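Local coordinates for protein putative PLP-dependent aminotransferase (Bacillus cereus ATCC 10987, PDB 3JU7) that probably acts as a pyridoxal-phosphate-dependent aminotransferase of the DegT/DnrJ/EryC1/StrS family, at residues K253-L267 and P351-V365. Residues are numbered along the deposited sequence; the frame is centred on the assembly and turned at random.
Sequences KLKERTRISEWYKQL and PLWEGMTKEIVEQIV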
# COMPACT_ATOMS: atom_id res chain seq x y z
N LYS A 253 20.88 -16.82 -2.60
CA LYS A 253 21.00 -15.45 -2.14
C LYS A 253 21.63 -15.36 -0.77
O LYS A 253 22.49 -14.53 -0.52
CB LYS A 253 19.64 -14.74 -2.14
CG LYS A 253 19.14 -14.38 -3.51
CD LYS A 253 17.76 -13.76 -3.42
CE LYS A 253 17.33 -13.14 -4.74
NZ LYS A 253 18.23 -11.98 -5.12
N LEU A 254 21.16 -16.21 0.13
CA LEU A 254 21.68 -16.23 1.49
C LEU A 254 23.17 -16.63 1.54
O LEU A 254 23.95 -16.03 2.29
CB LEU A 254 20.87 -17.24 2.31
CG LEU A 254 21.31 -17.50 3.74
CD1 LEU A 254 21.20 -16.21 4.50
CD2 LEU A 254 20.42 -18.59 4.36
N LYS A 255 23.55 -17.63 0.76
CA LYS A 255 24.94 -18.04 0.67
C LYS A 255 25.83 -16.91 0.15
O LYS A 255 26.84 -16.62 0.71
CB LYS A 255 25.11 -19.31 -0.22
N GLU A 256 25.42 -16.26 -0.93
CA GLU A 256 26.15 -15.12 -1.48
C GLU A 256 26.39 -14.04 -0.41
O GLU A 256 27.51 -13.58 -0.23
CB GLU A 256 25.34 -14.56 -2.66
CG GLU A 256 25.83 -13.28 -3.30
CD GLU A 256 27.06 -13.46 -4.15
OE1 GLU A 256 27.60 -14.59 -4.24
OE2 GLU A 256 27.51 -12.45 -4.74
N ARG A 257 25.34 -13.67 0.34
CA ARG A 257 25.45 -12.62 1.37
C ARG A 257 26.30 -13.04 2.55
O ARG A 257 27.07 -12.23 3.10
CB ARG A 257 24.07 -12.20 1.91
CG ARG A 257 23.36 -11.25 1.05
CD ARG A 257 21.96 -10.89 1.54
NE ARG A 257 21.36 -10.12 0.47
CZ ARG A 257 21.59 -8.83 0.24
NH1 ARG A 257 22.33 -8.09 1.04
NH2 ARG A 257 21.03 -8.26 -0.83
N THR A 258 26.14 -14.29 2.98
CA THR A 258 26.96 -14.77 4.07
C THR A 258 28.42 -14.74 3.68
O THR A 258 29.24 -14.27 4.43
CB THR A 258 26.56 -16.15 4.50
OG1 THR A 258 25.17 -16.14 4.86
CG2 THR A 258 27.41 -16.59 5.70
N ARG A 259 28.74 -15.20 2.47
CA ARG A 259 30.12 -15.18 1.99
C ARG A 259 30.70 -13.78 2.04
O ARG A 259 31.82 -13.62 2.49
CB ARG A 259 30.23 -15.66 0.55
CG ARG A 259 30.32 -17.16 0.40
CD ARG A 259 31.38 -17.59 -0.63
NE ARG A 259 31.35 -16.78 -1.85
CZ ARG A 259 30.47 -16.91 -2.84
NH1 ARG A 259 29.50 -17.82 -2.79
NH2 ARG A 259 30.55 -16.11 -3.91
N ILE A 260 29.95 -12.79 1.55
CA ILE A 260 30.45 -11.41 1.52
C ILE A 260 30.66 -10.89 2.95
O ILE A 260 31.68 -10.26 3.25
CB ILE A 260 29.52 -10.48 0.71
CG1 ILE A 260 29.49 -10.93 -0.75
CG2 ILE A 260 30.02 -9.07 0.74
CD1 ILE A 260 28.31 -10.35 -1.51
N SER A 261 29.72 -11.21 3.83
CA SER A 261 29.86 -10.86 5.26
C SER A 261 31.12 -11.46 5.88
O SER A 261 31.87 -10.75 6.55
CB SER A 261 28.65 -11.34 6.07
OG SER A 261 27.46 -10.69 5.67
N GLU A 262 31.32 -12.77 5.66
CA GLU A 262 32.51 -13.48 6.11
C GLU A 262 33.76 -12.76 5.62
O GLU A 262 34.71 -12.57 6.38
CB GLU A 262 32.54 -14.94 5.58
CG GLU A 262 31.44 -15.92 6.12
CD GLU A 262 31.55 -17.33 5.48
OE1 GLU A 262 32.69 -17.75 5.19
OE2 GLU A 262 30.52 -18.01 5.26
N TRP A 263 33.79 -12.38 4.34
CA TRP A 263 34.94 -11.68 3.78
C TRP A 263 35.18 -10.34 4.50
O TRP A 263 36.32 -9.94 4.79
CB TRP A 263 34.75 -11.39 2.29
CG TRP A 263 34.86 -12.56 1.39
CD1 TRP A 263 35.59 -13.70 1.61
CD2 TRP A 263 34.29 -12.69 0.08
NE1 TRP A 263 35.47 -14.53 0.54
CE2 TRP A 263 34.68 -13.94 -0.42
CE3 TRP A 263 33.48 -11.87 -0.71
CZ2 TRP A 263 34.29 -14.40 -1.67
CZ3 TRP A 263 33.09 -12.33 -1.95
CH2 TRP A 263 33.48 -13.58 -2.41
N TYR A 264 34.10 -9.63 4.75
CA TYR A 264 34.20 -8.38 5.46
C TYR A 264 34.86 -8.62 6.83
O TYR A 264 35.77 -7.89 7.22
CB TYR A 264 32.82 -7.76 5.64
CG TYR A 264 32.52 -6.55 4.77
CD1 TYR A 264 33.25 -5.38 4.89
CD2 TYR A 264 31.46 -6.57 3.88
CE1 TYR A 264 32.95 -4.27 4.13
CE2 TYR A 264 31.17 -5.47 3.11
CZ TYR A 264 31.89 -4.31 3.24
OH TYR A 264 31.54 -3.19 2.51
N LYS A 265 34.42 -9.66 7.54
CA LYS A 265 34.89 -9.91 8.89
C LYS A 265 36.37 -10.28 8.87
O LYS A 265 37.16 -9.76 9.67
CB LYS A 265 34.07 -11.01 9.55
CG LYS A 265 32.66 -10.55 9.87
CD LYS A 265 31.68 -11.62 10.36
CE LYS A 265 30.24 -11.23 9.96
NZ LYS A 265 29.17 -11.92 10.73
N GLN A 266 36.74 -11.13 7.93
CA GLN A 266 38.13 -11.56 7.81
C GLN A 266 39.04 -10.40 7.44
O GLN A 266 40.13 -10.27 8.01
CB GLN A 266 38.28 -12.64 6.75
CG GLN A 266 37.65 -13.97 7.12
CD GLN A 266 37.62 -14.96 5.95
OE1 GLN A 266 37.33 -14.58 4.80
NE2 GLN A 266 37.90 -16.22 6.24
N LEU A 267 38.61 -9.59 6.48
CA LEU A 267 39.43 -8.47 6.00
C LEU A 267 39.54 -7.38 7.04
O LEU A 267 40.59 -6.75 7.14
CB LEU A 267 38.88 -7.88 4.69
CG LEU A 267 39.14 -8.73 3.43
CD1 LEU A 267 38.27 -8.26 2.22
CD2 LEU A 267 40.64 -8.74 3.10
N PRO A 351 28.72 -0.81 1.92
CA PRO A 351 28.01 -1.53 0.91
C PRO A 351 28.24 -3.03 0.94
O PRO A 351 29.35 -3.51 1.20
CB PRO A 351 28.50 -0.92 -0.41
CG PRO A 351 29.58 -0.02 -0.09
CD PRO A 351 29.52 0.29 1.36
N LEU A 352 27.16 -3.73 0.65
CA LEU A 352 27.14 -5.16 0.52
C LEU A 352 25.98 -5.46 -0.41
O LEU A 352 24.91 -4.98 -0.18
CB LEU A 352 26.93 -5.80 1.88
CG LEU A 352 27.14 -7.32 2.04
CD1 LEU A 352 27.38 -7.66 3.54
CD2 LEU A 352 25.99 -8.09 1.49
N TRP A 353 26.21 -6.20 -1.50
CA TRP A 353 25.14 -6.60 -2.41
C TRP A 353 25.60 -7.81 -3.19
O TRP A 353 26.80 -8.08 -3.26
CB TRP A 353 24.72 -5.50 -3.39
CG TRP A 353 25.75 -4.45 -3.68
CD1 TRP A 353 25.86 -3.23 -3.07
CD2 TRP A 353 26.80 -4.50 -4.65
NE1 TRP A 353 26.90 -2.53 -3.59
CE2 TRP A 353 27.51 -3.29 -4.56
CE3 TRP A 353 27.22 -5.46 -5.57
CZ2 TRP A 353 28.59 -3.00 -5.36
CZ3 TRP A 353 28.29 -5.18 -6.37
CH2 TRP A 353 28.98 -3.97 -6.26
N GLU A 354 24.63 -8.54 -3.76
CA GLU A 354 24.89 -9.75 -4.52
C GLU A 354 25.79 -9.38 -5.67
O GLU A 354 25.50 -8.44 -6.41
CB GLU A 354 23.60 -10.38 -5.06
CG GLU A 354 22.63 -10.93 -3.99
CD GLU A 354 21.34 -11.48 -4.61
OE1 GLU A 354 21.43 -12.27 -5.56
OE2 GLU A 354 20.22 -11.11 -4.16
N GLY A 355 26.88 -10.11 -5.82
CA GLY A 355 27.82 -9.86 -6.88
C GLY A 355 29.04 -9.19 -6.36
O GLY A 355 30.05 -9.20 -7.03
N MSE A 356 29.00 -8.61 -5.17
CA MSE A 356 30.23 -8.04 -4.62
C MSE A 356 31.37 -9.08 -4.56
O MSE A 356 31.19 -10.17 -4.04
CB MSE A 356 29.98 -7.47 -3.24
CG MSE A 356 31.10 -6.56 -2.81
SE MSE A 356 30.56 -5.56 -1.30
CE MSE A 356 29.45 -4.26 -2.12
N THR A 357 32.53 -8.75 -5.12
CA THR A 357 33.69 -9.66 -5.12
C THR A 357 34.58 -9.44 -3.90
O THR A 357 34.58 -8.36 -3.30
CB THR A 357 34.58 -9.40 -6.34
OG1 THR A 357 34.86 -7.99 -6.40
CG2 THR A 357 33.89 -9.83 -7.67
N LYS A 358 35.38 -10.45 -3.56
CA LYS A 358 36.29 -10.30 -2.43
C LYS A 358 37.23 -9.11 -2.63
O LYS A 358 37.60 -8.41 -1.66
CB LYS A 358 37.10 -11.56 -2.19
CG LYS A 358 37.89 -11.53 -0.89
CD LYS A 358 38.48 -12.89 -0.53
CE LYS A 358 39.11 -12.89 0.86
NZ LYS A 358 39.28 -14.27 1.42
N GLU A 359 37.62 -8.86 -3.87
CA GLU A 359 38.49 -7.72 -4.15
C GLU A 359 37.75 -6.40 -3.92
O GLU A 359 38.37 -5.41 -3.55
CB GLU A 359 39.17 -7.78 -5.54
CG GLU A 359 38.25 -8.05 -6.75
CD GLU A 359 38.01 -9.56 -7.07
OE1 GLU A 359 38.61 -10.42 -6.38
OE2 GLU A 359 37.23 -9.87 -8.01
N ILE A 360 36.43 -6.38 -4.10
CA ILE A 360 35.66 -5.17 -3.80
C ILE A 360 35.61 -4.92 -2.29
O ILE A 360 35.87 -3.79 -1.86
CB ILE A 360 34.29 -5.16 -4.45
CG1 ILE A 360 34.46 -5.04 -5.96
CG2 ILE A 360 33.44 -3.99 -3.94
CD1 ILE A 360 33.19 -5.33 -6.73
N VAL A 361 35.33 -5.95 -1.49
CA VAL A 361 35.37 -5.79 -0.02
C VAL A 361 36.75 -5.23 0.43
O VAL A 361 36.83 -4.25 1.17
CB VAL A 361 35.07 -7.11 0.73
CG1 VAL A 361 35.06 -6.89 2.22
CG2 VAL A 361 33.73 -7.71 0.30
N GLU A 362 37.81 -5.86 -0.06
CA GLU A 362 39.19 -5.44 0.21
C GLU A 362 39.43 -3.95 -0.11
O GLU A 362 39.94 -3.23 0.74
CB GLU A 362 40.20 -6.34 -0.51
CG GLU A 362 41.68 -5.97 -0.27
CD GLU A 362 42.68 -7.03 -0.75
OE1 GLU A 362 42.38 -7.84 -1.66
OE2 GLU A 362 43.79 -7.03 -0.21
N GLN A 363 39.07 -3.50 -1.31
CA GLN A 363 39.11 -2.07 -1.62
C GLN A 363 38.54 -1.31 -0.45
O GLN A 363 39.16 -0.41 0.08
CB GLN A 363 38.23 -1.69 -2.82
CG GLN A 363 38.76 -1.94 -4.23
CD GLN A 363 37.90 -1.21 -5.32
OE1 GLN A 363 37.53 -0.04 -5.15
NE2 GLN A 363 37.62 -1.91 -6.42
N ILE A 364 37.33 -1.69 -0.05
CA ILE A 364 36.54 -0.94 0.92
C ILE A 364 37.24 -0.95 2.26
O ILE A 364 37.51 0.10 2.84
CB ILE A 364 35.09 -1.50 1.02
CG1 ILE A 364 34.32 -1.19 -0.28
CG2 ILE A 364 34.34 -0.91 2.21
CD1 ILE A 364 32.97 -1.95 -0.40
N VAL A 365 37.54 -2.14 2.75
CA VAL A 365 38.16 -2.29 4.05
C VAL A 365 39.48 -1.55 4.09
O VAL A 365 39.75 -0.86 5.06
CB VAL A 365 38.33 -3.76 4.44
CG1 VAL A 365 39.17 -3.88 5.72
CG2 VAL A 365 36.93 -4.42 4.61
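From Ile260 to Leu267 the helix of 253-267 packs on helix 358-365 with axes 9.5 Å apart and crossing at -38°, while its first turns lie against the loop 351-357. Val361 fits as a knob among Ile260, Trp263, Tyr264 and Leu267, its CG1 over one face of the Tyr264 ring, 3.7 Å from the centroid. In return Leu267 sits among Lys358, Val361, Glu362 and Val365. Tyr264 OH donates to Pro351 O (2.6 Å), the oxygen near the ring plane, which ties the phenol to the start of the loop. Lys358, with CG anti to its backbone N (chi1 -171°), runs extended across one face of the Trp263 indole, CB lying 3.7 Å from the centroid of the six-membered ring. The two helices belong to the C-terminal part of the aminotransferase fold, and their packing lies away from the annotated sites. Trp353 to Met356 form a type II turn, and Gly355 N donates to Glu256 OE2 (2.7 Å, 154°) on the anti side of the carboxylate. Ile260 wedges between Leu352 and Met356, CG2 3.6 Å from Leu352 CG. At the N-terminal end of 253-267, Glu354 OE2 pairs with Lys253 NZ at an implausibly short modelled separation, so details are doubtful; NZ also bonds Ser11 O.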